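16S rRNA methyltransferase (Streptomyces sp. DSM 40477, PDB 3MQ2) methylates the N1 position of a single adenine in 16S rRNA, using S-adenosyl-L-methionine, and so confers resistance to aminoglycosides such as kanamycin, neomycin and apramycin. Local coordinates at residues Val99-Val104 / Gly133-Val138; Arg124-Val129 / Ala174-Ala179; His41-Ala46 / Leu83-Ala88; Arg182-Glu187 / Val209-Gly214; Glu19-Arg24 / Pro95-Gly100. One frame throughout, in Å; residues are numbered along the deposited sequence.

Interaction 1 of 5, residues Val99-Val104 / Gly133-Val138; sequences VGELHV and GASFLV
L102 carries CG anti to its backbone N (chi1 175°), whereas F136 sets CG between N and the carbonyl carbon (chi1 72°); the F136 ring leads away from the other strand, and the pair meets at the base, L102 CB to F136 CB at 4.3 Å. V104 and V138 meet on the same face. The other face is built differently: H103 has CG anti to its carbonyl carbon (chi1 -62°) and slants past L137, with CD2 of H103 4.2 Å from CB of L137. The H103 ring is held by E101, its NE2 giving a 2.6 Å bond to OE1 of E101, in the ring plane and on the anti lone pair of the carboxylate; the other oxygen of E101 has a salt bridge to R52. Backbone bonds fix the parallel pairing: L102 N to S135 O at 2.9 Å, L137 N to L102 O at 2.9 Å and V104 N to L137 O at 2.8 Å. These two strands lie in the middle of the seven-stranded sheet, between strands 29-34 and 209-216, with helix 109-116 packed on V104 and V138, W176 touching the L102 side, and H41 hydrogen-bonded to H103 on the other.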
# COMPACT_ATOMS: atom_id res chain seq x y z
N VAL A 99 -3.57 -5.84 11.27
CA VAL A 99 -2.53 -5.84 10.25
C VAL A 99 -1.19 -5.45 10.89
O VAL A 99 -1.15 -4.57 11.74
CB VAL A 99 -2.87 -4.87 9.10
CG1 VAL A 99 -1.68 -4.69 8.16
CG2 VAL A 99 -4.12 -5.36 8.33
N GLY A 100 -0.10 -6.11 10.48
CA GLY A 100 1.21 -5.87 11.08
C GLY A 100 2.17 -5.04 10.25
O GLY A 100 3.19 -4.55 10.76
N GLU A 101 1.86 -4.88 8.97
CA GLU A 101 2.70 -4.10 8.08
C GLU A 101 1.80 -3.55 6.98
O GLU A 101 1.00 -4.29 6.40
CB GLU A 101 3.80 -4.98 7.50
CG GLU A 101 4.68 -4.29 6.45
CD GLU A 101 5.94 -5.07 6.16
OE1 GLU A 101 6.58 -4.82 5.11
OE2 GLU A 101 6.31 -5.94 6.98
N LEU A 102 1.91 -2.25 6.74
CA LEU A 102 1.05 -1.55 5.79
C LEU A 102 1.91 -0.85 4.73
O LEU A 102 2.84 -0.13 5.07
CB LEU A 102 0.24 -0.50 6.54
CG LEU A 102 -0.63 0.41 5.69
CD1 LEU A 102 -1.82 -0.39 5.17
CD2 LEU A 102 -1.11 1.58 6.52
N HIS A 103 1.58 -1.09 3.46
CA HIS A 103 2.28 -0.43 2.35
C HIS A 103 1.32 0.45 1.56
O HIS A 103 0.19 0.06 1.29
CB HIS A 103 2.88 -1.46 1.38
CG HIS A 103 3.92 -2.34 1.98
ND1 HIS A 103 4.53 -3.35 1.28
CD2 HIS A 103 4.45 -2.37 3.23
CE1 HIS A 103 5.40 -3.97 2.06
NE2 HIS A 103 5.38 -3.39 3.25
N VAL A 104 1.78 1.64 1.21
CA VAL A 104 1.05 2.49 0.26
C VAL A 104 2.08 2.97 -0.75
O VAL A 104 2.91 3.83 -0.43
CB VAL A 104 0.43 3.72 0.94
CG1 VAL A 104 -0.33 4.58 -0.11
CG2 VAL A 104 -0.52 3.29 2.06
N GLY A 133 1.86 -0.68 16.81
CA GLY A 133 3.19 -1.23 16.61
C GLY A 133 3.43 -1.73 15.19
O GLY A 133 4.56 -2.08 14.84
N ALA A 134 2.38 -1.78 14.38
CA ALA A 134 2.51 -2.15 12.98
C ALA A 134 3.50 -1.23 12.28
O ALA A 134 3.57 -0.05 12.59
CB ALA A 134 1.15 -2.06 12.27
N SER A 135 4.25 -1.77 11.32
CA SER A 135 5.15 -0.94 10.52
C SER A 135 4.41 -0.41 9.31
O SER A 135 3.46 -1.02 8.84
CB SER A 135 6.37 -1.74 10.07
OG SER A 135 6.00 -2.78 9.19
N PHE A 136 4.87 0.72 8.78
CA PHE A 136 4.31 1.25 7.54
C PHE A 136 5.39 1.75 6.60
O PHE A 136 6.47 2.17 7.04
CB PHE A 136 3.26 2.35 7.79
CG PHE A 136 3.82 3.67 8.26
CD1 PHE A 136 4.38 4.58 7.37
CD2 PHE A 136 3.75 4.01 9.61
CE1 PHE A 136 4.87 5.81 7.82
CE2 PHE A 136 4.23 5.22 10.06
CZ PHE A 136 4.79 6.13 9.17
N LEU A 137 5.07 1.71 5.31
CA LEU A 137 5.87 2.30 4.26
C LEU A 137 4.93 3.06 3.35
O LEU A 137 4.00 2.47 2.77
CB LEU A 137 6.57 1.20 3.46
CG LEU A 137 7.12 1.61 2.10
CD1 LEU A 137 8.18 2.70 2.24
CD2 LEU A 137 7.69 0.39 1.43
N VAL A 138 5.14 4.36 3.23
CA VAL A 138 4.45 5.16 2.23
C VAL A 138 5.51 5.62 1.24
O VAL A 138 6.45 6.32 1.62
CB VAL A 138 3.75 6.40 2.82
CG1 VAL A 138 3.17 7.26 1.71
CG2 VAL A 138 2.65 5.99 3.81

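Interaction 2 of 5, residues Arg124-Val129 / Ala174-Ala179; sequences RGMAAV and AGWKLA
The indole of W176 meets helix 121-128 through its CZ2 and NE1 atoms: CB of M126 lies at the ring edge, in the plane, 3.9 Å from CZ2 of W176, and CB of A127 comes in obliquely, 3.6 Å from NE1 of W176. The same indole also meets the ring of F136 on strand 134-141, planes at about 50°, and that of Y171 on helix 160-173, closer to perpendicular. The second flat group, the guanidinium of R124, has A174 CA in an oblique position, with NE of R124 3.9 Å from that CA.

The far end of M126 also touches the benzene part of the indole. Its chain bends at chi3 (-71°), which brings CE back to 4.1 Å from CZ2 of W176. R124 instead runs extended from CG to NE beside A174, and its CG touches A174 O at 3.6 Å. Behind A174, G175 has positive phi (87°) and closes helix 160-173 in a Schellman motif, after which the chain enters strand 176-184.

No hydrogen bond links the two segments, so their contact is van der Waals packing with 249 Å² of surface buried. Two polar side-chain atoms find partners just beyond it: W176 NE1 donates to L123 O in the preceding turn of the helix, and R124 NH2 to E173 O. The first bond gives a buried indole N-H a partner on the same helix that packs against the indole, which implies that polar and apolar contacts probably together set how the ring is turned.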
# COMPACT_ATOMS: atom_id res chain seq x y z
N ARG A 124 -6.22 7.81 9.65
CA ARG A 124 -6.84 7.15 10.80
C ARG A 124 -7.58 5.88 10.40
O ARG A 124 -7.59 4.91 11.16
CB ARG A 124 -7.79 8.11 11.52
CG ARG A 124 -7.06 9.18 12.31
CD ARG A 124 -8.03 10.04 13.12
NE ARG A 124 -7.31 11.06 13.89
CZ ARG A 124 -7.79 12.26 14.18
NH1 ARG A 124 -9.00 12.61 13.77
NH2 ARG A 124 -7.06 13.12 14.88
N GLY A 125 -8.21 5.90 9.23
CA GLY A 125 -8.93 4.73 8.76
C GLY A 125 -7.98 3.58 8.46
O GLY A 125 -8.30 2.42 8.70
N MET A 126 -6.81 3.91 7.92
CA MET A 126 -5.81 2.90 7.62
C MET A 126 -5.19 2.39 8.92
O MET A 126 -4.97 1.19 9.07
CB MET A 126 -4.75 3.44 6.66
CG MET A 126 -5.25 3.47 5.21
SD MET A 126 -3.96 3.88 4.01
CE MET A 126 -3.72 5.61 4.41
N ALA A 127 -4.95 3.29 9.86
CA ALA A 127 -4.41 2.89 11.15
C ALA A 127 -5.39 1.95 11.85
O ALA A 127 -4.99 1.07 12.60
CB ALA A 127 -4.09 4.10 12.03
N ALA A 128 -6.69 2.14 11.61
CA ALA A 128 -7.71 1.33 12.27
C ALA A 128 -7.55 -0.17 12.04
O ALA A 128 -7.83 -0.97 12.94
CB ALA A 128 -9.11 1.77 11.82
N VAL A 129 -7.10 -0.55 10.85
CA VAL A 129 -6.99 -1.97 10.51
C VAL A 129 -5.67 -2.56 10.98
O VAL A 129 -5.44 -3.77 10.86
CB VAL A 129 -7.16 -2.24 8.99
CG1 VAL A 129 -8.48 -1.67 8.49
CG2 VAL A 129 -5.99 -1.67 8.19
N ALA A 174 -2.69 11.71 13.47
CA ALA A 174 -3.52 10.63 12.95
C ALA A 174 -3.10 9.28 13.50
O ALA A 174 -3.64 8.25 13.12
CB ALA A 174 -3.48 10.61 11.42
N GLY A 175 -2.12 9.28 14.40
CA GLY A 175 -1.66 8.06 15.03
C GLY A 175 -0.59 7.29 14.27
O GLY A 175 -0.43 6.09 14.48
N TRP A 176 0.14 7.97 13.39
CA TRP A 176 1.30 7.37 12.72
C TRP A 176 2.58 8.02 13.21
O TRP A 176 2.72 9.23 13.18
CB TRP A 176 1.24 7.57 11.20
CG TRP A 176 0.09 6.90 10.49
CD1 TRP A 176 -1.21 6.81 10.91
CD2 TRP A 176 0.16 6.25 9.22
NE1 TRP A 176 -1.96 6.13 9.97
CE2 TRP A 176 -1.14 5.78 8.92
CE3 TRP A 176 1.19 6.03 8.30
CZ2 TRP A 176 -1.43 5.10 7.75
CZ3 TRP A 176 0.89 5.34 7.12
CH2 TRP A 176 -0.40 4.88 6.86
N LYS A 177 3.52 7.19 13.66
CA LYS A 177 4.83 7.68 14.09
C LYS A 177 5.78 7.65 12.91
O LYS A 177 6.25 6.58 12.51
CB LYS A 177 5.38 6.85 15.24
CG LYS A 177 6.83 7.16 15.60
CD LYS A 177 7.04 8.65 15.80
CE LYS A 177 8.50 8.96 16.13
NZ LYS A 177 8.97 8.23 17.33
N LEU A 178 6.07 8.82 12.35
CA LEU A 178 6.95 8.91 11.19
C LEU A 178 8.40 8.91 11.66
O LEU A 178 8.88 9.90 12.21
CB LEU A 178 6.66 10.17 10.37
CG LEU A 178 7.47 10.34 9.08
CD1 LEU A 178 7.36 9.12 8.18
CD2 LEU A 178 7.02 11.60 8.34
N ALA A 179 9.08 7.79 11.45
CA ALA A 179 10.42 7.58 12.01
C ALA A 179 11.52 7.93 11.02
O ALA A 179 12.61 8.34 11.42
CB ALA A 179 10.57 6.14 12.46

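Interaction 3 of 5, residues His41-Ala46 / Leu83-Ala88; sequences HPYKVA and LLYLWA
P42 O accepts the helical bond from A46 N at 2.8 Å, and the same oxygen is brushed by a methyl from the strand, CD1 of L83, at 3.9 Å. Across the contact there is no hydrogen bond; packing by L83 and Y85 does the work.

L83 touches three residues of the helix, P42, Y43 and A46, spanning about one turn. Its CG is anti to the backbone N (chi1 179°), CB rests on CB of A46 at 3.9 Å, CD1 lies 4.0 Å from CB of P42, and CD2 lies 3.7 Å from CD1 of Y43. L83 and Y43 cross at about a right angle, and the methyl approaches the Y43 ring obliquely.

Y85 comes to the same helix turn from further along the strand. Its side chain crosses P42 at about a right angle, CE1 touching CG of P42 at 3.9 Å, and its OH lies near the plane of the Y43 ring at the edge, 3.7 Å from CB of Y43. That hydroxyl is hydrogen-bonded to G39 O, just before the helix, while Y43 OH pairs with G78 O.

Helix segment 41-46 and strand 83-87 run nearly antiparallel, at 159° and 9.1 Å between axes. The helix lies over an outermost strand of the sheet and its neighbour 52-58, where V54 and A56 meet P42, and helix 65-71 flanks L83, Y43 and Y85.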
# COMPACT_ATOMS: atom_id res chain seq x y z
N HIS A 41 3.40 -6.03 -6.76
CA HIS A 41 4.17 -5.88 -5.53
C HIS A 41 3.78 -6.91 -4.46
O HIS A 41 4.63 -7.60 -3.93
CB HIS A 41 4.02 -4.45 -4.98
CG HIS A 41 4.50 -4.29 -3.58
ND1 HIS A 41 5.83 -4.42 -3.23
CD2 HIS A 41 3.84 -4.02 -2.43
CE1 HIS A 41 5.96 -4.23 -1.92
NE2 HIS A 41 4.77 -3.98 -1.42
N PRO A 42 2.48 -7.01 -4.14
CA PRO A 42 2.12 -7.98 -3.10
C PRO A 42 2.37 -9.42 -3.54
O PRO A 42 2.57 -10.29 -2.70
CB PRO A 42 0.62 -7.72 -2.89
CG PRO A 42 0.16 -7.00 -4.13
CD PRO A 42 1.35 -6.16 -4.55
N TYR A 43 2.35 -9.67 -4.84
CA TYR A 43 2.67 -11.00 -5.34
C TYR A 43 4.11 -11.33 -4.96
O TYR A 43 4.40 -12.41 -4.44
CB TYR A 43 2.47 -11.09 -6.85
CG TYR A 43 2.66 -12.48 -7.39
CD1 TYR A 43 1.57 -13.35 -7.52
CD2 TYR A 43 3.91 -12.94 -7.76
CE1 TYR A 43 1.74 -14.63 -8.01
CE2 TYR A 43 4.08 -14.23 -8.25
CZ TYR A 43 2.99 -15.07 -8.38
OH TYR A 43 3.16 -16.35 -8.87
N LYS A 44 5.01 -10.38 -5.19
CA LYS A 44 6.40 -10.55 -4.74
C LYS A 44 6.49 -10.73 -3.23
O LYS A 44 7.16 -11.64 -2.75
CB LYS A 44 7.29 -9.38 -5.17
CG LYS A 44 8.65 -9.38 -4.45
CD LYS A 44 9.64 -8.42 -5.09
CE LYS A 44 11.04 -8.57 -4.49
NZ LYS A 44 12.05 -7.72 -5.21
N VAL A 45 5.80 -9.88 -2.47
CA VAL A 45 5.85 -9.99 -1.02
C VAL A 45 5.38 -11.37 -0.55
O VAL A 45 6.05 -12.00 0.28
CB VAL A 45 5.05 -8.86 -0.33
CG1 VAL A 45 5.05 -9.04 1.19
CG2 VAL A 45 5.64 -7.51 -0.70
N ALA A 46 4.26 -11.85 -1.09
CA ALA A 46 3.75 -13.15 -0.69
C ALA A 46 4.73 -14.27 -1.08
O ALA A 46 4.97 -15.19 -0.30
CB ALA A 46 2.36 -13.41 -1.29
N LEU A 83 -1.98 -15.08 -0.39
CA LEU A 83 -2.19 -13.83 -1.10
C LEU A 83 -3.67 -13.67 -1.42
O LEU A 83 -4.30 -14.56 -1.99
CB LEU A 83 -1.37 -13.84 -2.39
CG LEU A 83 -1.45 -12.62 -3.31
CD1 LEU A 83 -1.15 -11.32 -2.55
CD2 LEU A 83 -0.48 -12.81 -4.47
N LEU A 84 -4.22 -12.52 -1.04
CA LEU A 84 -5.63 -12.25 -1.21
C LEU A 84 -5.80 -10.85 -1.78
O LEU A 84 -5.33 -9.88 -1.20
CB LEU A 84 -6.31 -12.35 0.16
CG LEU A 84 -7.75 -11.89 0.28
CD1 LEU A 84 -8.66 -12.79 -0.53
CD2 LEU A 84 -8.17 -11.90 1.75
N TYR A 85 -6.45 -10.77 -2.94
CA TYR A 85 -6.76 -9.48 -3.56
C TYR A 85 -8.21 -9.10 -3.26
O TYR A 85 -9.12 -9.92 -3.44
CB TYR A 85 -6.55 -9.56 -5.08
CG TYR A 85 -5.09 -9.67 -5.45
CD1 TYR A 85 -4.28 -8.55 -5.46
CD2 TYR A 85 -4.53 -10.90 -5.78
CE1 TYR A 85 -2.94 -8.64 -5.80
CE2 TYR A 85 -3.19 -11.01 -6.10
CZ TYR A 85 -2.41 -9.88 -6.11
OH TYR A 85 -1.08 -9.98 -6.44
N LEU A 86 -8.42 -7.87 -2.82
CA LEU A 86 -9.75 -7.40 -2.43
C LEU A 86 -10.13 -6.13 -3.19
O LEU A 86 -9.29 -5.32 -3.54
CB LEU A 86 -9.79 -7.10 -0.93
CG LEU A 86 -9.47 -8.25 0.01
CD1 LEU A 86 -9.62 -7.80 1.47
CD2 LEU A 86 -10.38 -9.46 -0.24
N TRP A 87 -11.42 -5.96 -3.42
CA TRP A 87 -11.94 -4.79 -4.12
C TRP A 87 -12.42 -3.81 -3.08
O TRP A 87 -13.42 -4.06 -2.42
CB TRP A 87 -13.13 -5.22 -4.97
CG TRP A 87 -13.66 -4.21 -5.93
CD1 TRP A 87 -13.02 -3.12 -6.46
CD2 TRP A 87 -14.98 -4.22 -6.51
NE1 TRP A 87 -13.86 -2.46 -7.34
CE2 TRP A 87 -15.06 -3.12 -7.38
CE3 TRP A 87 -16.08 -5.07 -6.38
CZ2 TRP A 87 -16.22 -2.83 -8.11
CZ3 TRP A 87 -17.23 -4.79 -7.11
CH2 TRP A 87 -17.29 -3.67 -7.96
N ALA A 88 -11.71 -2.70 -2.91
CA ALA A 88 -12.08 -1.75 -1.86
C ALA A 88 -11.32 -0.45 -2.02
O ALA A 88 -10.21 -0.44 -2.55
CB ALA A 88 -11.80 -2.34 -0.48

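Interaction 4 of 5, residues Arg182-Glu187 / Val209-Gly214; sequences RYLEPE and VLALTG
L184 points its isobutyl group over A211, CG lying 3.7 Å from CB of A211, while the L184 and V209 side chains meet at a slant, CD1 of L184 4.0 Å from CG1 of V209. On the opposite face Y183 and L210 also meet at an angle: CD1 of the Y183 ring is 3.9 Å from CD1 of L210, which approaches the ring obliquely. V209 O, by contrast, lies in the plane of that ring, at its edge. A chi2 of 63° sets CD1 of L210 toward the other strand, 3.5 Å from C of R182.

The backbones hold these side chains in register. R182 and A211 form a hydrogen-bonded antiparallel pair, A211 N to R182 O at 2.7 Å and R182 N to A211 O at 3.0 Å; Y183 and L210 follow as a non-hydrogen-bonded pair. L184 N also donates to V209 O, nearly straight at 170°. Beyond the strands, the Y183 ring stacks on F207 and V209 touches M106.

Strand 176-184 forms the edge of the sheet and is paired here with the reversed strand 209-216, giving the order 3-2-1-4-5-7-6 that is characteristic of Rossmann-like, class I S-adenosylmethionine-dependent methyltransferases.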
# COMPACT_ATOMS: atom_id res chain seq x y z
N ARG A 182 13.33 9.18 3.51
CA ARG A 182 14.51 9.18 2.64
C ARG A 182 14.16 8.94 1.17
O ARG A 182 13.17 8.29 0.86
CB ARG A 182 15.51 8.13 3.11
CG ARG A 182 14.98 6.71 3.08
CD ARG A 182 16.04 5.72 3.58
NE ARG A 182 16.39 5.95 4.97
CZ ARG A 182 17.64 6.09 5.42
NH1 ARG A 182 18.66 6.02 4.58
NH2 ARG A 182 17.85 6.30 6.71
N TYR A 183 14.99 9.46 0.29
CA TYR A 183 14.84 9.20 -1.13
C TYR A 183 15.22 7.75 -1.42
O TYR A 183 16.15 7.20 -0.79
CB TYR A 183 15.75 10.12 -1.94
CG TYR A 183 15.34 11.57 -1.98
CD1 TYR A 183 14.09 11.96 -2.43
CD2 TYR A 183 16.24 12.56 -1.59
CE1 TYR A 183 13.74 13.30 -2.49
CE2 TYR A 183 15.90 13.90 -1.65
CZ TYR A 183 14.65 14.27 -2.10
OH TYR A 183 14.32 15.60 -2.15
N LEU A 184 14.50 7.13 -2.35
CA LEU A 184 14.85 5.81 -2.83
C LEU A 184 15.50 5.93 -4.20
O LEU A 184 14.99 6.65 -5.07
CB LEU A 184 13.60 4.93 -2.96
CG LEU A 184 12.87 4.53 -1.68
CD1 LEU A 184 11.85 3.47 -2.06
CD2 LEU A 184 13.84 4.00 -0.64
N GLU A 185 16.62 5.24 -4.39
CA GLU A 185 17.23 5.14 -5.72
C GLU A 185 16.27 4.42 -6.65
O GLU A 185 15.46 3.61 -6.20
CB GLU A 185 18.52 4.34 -5.65
CG GLU A 185 19.56 4.93 -4.77
CD GLU A 185 20.32 6.05 -5.45
OE1 GLU A 185 20.06 6.32 -6.64
OE2 GLU A 185 21.19 6.66 -4.79
N PRO A 186 16.35 4.70 -7.96
CA PRO A 186 15.49 4.02 -8.94
C PRO A 186 15.60 2.51 -8.83
O PRO A 186 14.60 1.81 -9.04
CB PRO A 186 16.06 4.51 -10.28
CG PRO A 186 16.57 5.87 -9.97
CD PRO A 186 17.16 5.76 -8.58
N GLU A 187 16.79 2.00 -8.52
CA GLU A 187 16.96 0.56 -8.34
C GLU A 187 16.20 0.03 -7.13
O GLU A 187 15.73 -1.11 -7.14
CB GLU A 187 18.45 0.18 -8.29
CG GLU A 187 19.18 0.40 -9.61
CD GLU A 187 19.45 1.87 -9.89
OE1 GLU A 187 19.46 2.67 -8.93
OE2 GLU A 187 19.67 2.21 -11.07
N VAL A 209 11.19 8.95 -5.97
CA VAL A 209 10.37 8.46 -4.87
C VAL A 209 10.95 8.86 -3.53
O VAL A 209 12.17 8.82 -3.33
CB VAL A 209 10.25 6.93 -4.93
CG1 VAL A 209 9.57 6.37 -3.67
CG2 VAL A 209 9.49 6.51 -6.18
N LEU A 210 10.08 9.26 -2.61
CA LEU A 210 10.46 9.55 -1.23
C LEU A 210 9.77 8.52 -0.35
O LEU A 210 8.54 8.41 -0.37
CB LEU A 210 9.98 10.95 -0.83
CG LEU A 210 10.33 11.46 0.56
CD1 LEU A 210 11.84 11.57 0.70
CD2 LEU A 210 9.67 12.81 0.81
N ALA A 211 10.55 7.77 0.43
CA ALA A 211 10.00 6.74 1.32
C ALA A 211 9.79 7.26 2.74
O ALA A 211 10.71 7.74 3.37
CB ALA A 211 10.92 5.52 1.35
N LEU A 212 8.55 7.14 3.21
CA LEU A 212 8.20 7.49 4.58
C LEU A 212 7.97 6.19 5.33
O LEU A 212 7.11 5.41 4.95
CB LEU A 212 6.90 8.31 4.60
CG LEU A 212 6.81 9.56 3.72
CD1 LEU A 212 5.41 10.16 3.78
CD2 LEU A 212 7.83 10.59 4.11
N THR A 213 8.72 5.96 6.40
CA THR A 213 8.51 4.74 7.17
C THR A 213 8.34 5.04 8.66
O THR A 213 8.75 6.09 9.15
CB THR A 213 9.65 3.70 6.98
OG1 THR A 213 10.91 4.29 7.32
CG2 THR A 213 9.70 3.22 5.52
N GLY A 214 7.73 4.10 9.36
CA GLY A 214 7.51 4.27 10.77
C GLY A 214 6.60 3.19 11.31
O GLY A 214 6.52 2.09 10.75

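Interaction 5 of 5, residues Glu19-Arg24 / Pro95-Gly100; sequences EFEQLR and PLSGVG
Near the end of helix 17-24, R24 forks onto a carbonyl of the loop that leads into strand 99-105, a bifurcated side-chain-to-backbone contact that joins the N-terminal helix to the approach of the central sheet. S97 O receives both terminal nitrogens of R24 end-on, NH1 at 2.7 Å and NH2 at 2.6 Å, and lies in the guanidinium plane. Two donors from one group cannot both point straight at a single oxygen, and the N-H...O angles are bent accordingly, 138° and 142°. NH1 also donates to OE2 of E21 at 3.0 Å, which uses its syn lone pair within the guanidinium plane and forms a salt bridge.

Beside this polar grip lies an apolar one. F20 and L96 cross at about a right angle, CD2 of L96 reaching CZ of F20 at 3.4 Å obliquely to the ring. L53 and V55 of strand 52-58 also touch F20, while L96 packs on L32 and V129.

The positive group of R24 is shared between a carboxylate on the same helix and a loop carbonyl, and the salt bridge to E21 probably helps to hold the guanidinium in line with S97 O. The coplanar bonds fix its rotation, and the charge probably polarises the S97 carbonyl.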
# COMPACT_ATOMS: atom_id res chain seq x y z
N GLU A 19 -14.49 -16.24 7.77
CA GLU A 19 -13.65 -16.99 6.84
C GLU A 19 -12.25 -16.37 6.75
O GLU A 19 -11.24 -17.08 6.66
CB GLU A 19 -14.30 -17.02 5.47
CG GLU A 19 -13.60 -17.89 4.45
CD GLU A 19 -14.48 -18.18 3.25
OE1 GLU A 19 -13.96 -18.67 2.23
OE2 GLU A 19 -15.70 -17.91 3.34
N PHE A 20 -12.19 -15.04 6.78
CA PHE A 20 -10.90 -14.37 6.78
C PHE A 20 -10.11 -14.73 8.03
O PHE A 20 -8.91 -14.98 7.96
CB PHE A 20 -11.04 -12.85 6.70
CG PHE A 20 -9.73 -12.14 6.74
CD1 PHE A 20 -8.94 -12.06 5.61
CD2 PHE A 20 -9.26 -11.58 7.92
CE1 PHE A 20 -7.71 -11.42 5.63
CE2 PHE A 20 -8.02 -10.93 7.95
CZ PHE A 20 -7.25 -10.86 6.81
N GLU A 21 -10.79 -14.74 9.17
CA GLU A 21 -10.11 -15.04 10.44
C GLU A 21 -9.49 -16.42 10.44
O GLU A 21 -8.37 -16.61 10.92
CB GLU A 21 -11.08 -14.88 11.61
CG GLU A 21 -11.20 -13.45 12.06
CD GLU A 21 -9.84 -12.79 12.19
OE1 GLU A 21 -8.94 -13.39 12.83
OE2 GLU A 21 -9.66 -11.68 11.64
N GLN A 22 -10.22 -17.40 9.91
CA GLN A 22 -9.70 -18.75 9.82
C GLN A 22 -8.46 -18.79 8.93
O GLN A 22 -7.49 -19.48 9.25
CB GLN A 22 -10.78 -19.71 9.30
CG GLN A 22 -11.97 -19.84 10.24
CD GLN A 22 -13.01 -20.83 9.74
OE1 GLN A 22 -13.63 -21.55 10.53
NE2 GLN A 22 -13.21 -20.87 8.42
N LEU A 23 -8.49 -18.05 7.83
CA LEU A 23 -7.34 -17.98 6.94
C LEU A 23 -6.15 -17.35 7.65
O LEU A 23 -5.07 -17.94 7.71
CB LEU A 23 -7.68 -17.17 5.68
CG LEU A 23 -6.51 -16.92 4.71
CD1 LEU A 23 -5.90 -18.23 4.24
CD2 LEU A 23 -6.95 -16.08 3.52
N ARG A 24 -6.36 -16.15 8.19
CA ARG A 24 -5.28 -15.40 8.83
C ARG A 24 -4.65 -16.19 9.96
O ARG A 24 -3.45 -16.06 10.21
CB ARG A 24 -5.81 -14.10 9.43
CG ARG A 24 -6.08 -14.27 10.91
CD ARG A 24 -6.51 -13.00 11.56
NE ARG A 24 -5.47 -12.00 11.53
CZ ARG A 24 -5.72 -10.70 11.58
NH1 ARG A 24 -6.99 -10.30 11.65
NH2 ARG A 24 -4.73 -9.82 11.56
N PRO A 95 -13.17 -4.94 6.54
CA PRO A 95 -13.15 -5.15 7.99
C PRO A 95 -11.94 -5.96 8.42
O PRO A 95 -12.07 -7.04 8.99
CB PRO A 95 -14.45 -5.92 8.24
CG PRO A 95 -14.68 -6.68 7.00
CD PRO A 95 -14.18 -5.79 5.88
N LEU A 96 -10.75 -5.43 8.13
CA LEU A 96 -9.50 -6.06 8.54
C LEU A 96 -9.13 -5.59 9.94
O LEU A 96 -9.43 -4.47 10.33
CB LEU A 96 -8.38 -5.69 7.55
CG LEU A 96 -8.53 -6.19 6.11
CD1 LEU A 96 -7.67 -5.38 5.15
CD2 LEU A 96 -8.17 -7.66 6.03
N SER A 97 -8.46 -6.45 10.69
CA SER A 97 -7.99 -6.04 12.00
C SER A 97 -6.62 -6.63 12.25
O SER A 97 -6.29 -7.69 11.74
CB SER A 97 -8.96 -6.51 13.08
OG SER A 97 -9.13 -7.92 12.98
N GLY A 98 -5.81 -5.92 13.03
CA GLY A 98 -4.51 -6.41 13.45
C GLY A 98 -3.45 -6.58 12.37
O GLY A 98 -2.53 -7.37 12.52
N VAL A 99 -3.57 -5.84 11.27
CA VAL A 99 -2.53 -5.84 10.25
C VAL A 99 -1.19 -5.45 10.89
O VAL A 99 -1.15 -4.57 11.74
CB VAL A 99 -2.87 -4.87 9.10
CG1 VAL A 99 -1.68 -4.69 8.16
CG2 VAL A 99 -4.12 -5.36 8.33
N GLY A 100 -0.10 -6.11 10.48
CA GLY A 100 1.21 -5.87 11.08
C GLY A 100 2.17 -5.04 10.25
O GLY A 100 3.19 -4.55 10.76

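In the fold
All five contacts reach one sheet. Interactions 1, 2 and 5 meet where V99 N bonds V129 O at 2.8 Å, and W176 of interaction 2 packs on L102 and F136 of interaction 1. Interaction 3 joins interaction 1 through H103 ND1 and H41 NE2, 2.8 Å apart, whereas interaction 4 continues its sheet by V138 O and L212 N at 2.8 Å. Interactions 4 and 5 lie on opposite sides of the chain's centre, their centres 28 Å apart. Around the bound S-adenosyl-L-homocysteine, A88 in interaction 3 touches the ligand, while the side chains of P42 and V104 lie about 7 Å from it, M126 about 8 Å and L96 about 11 Å.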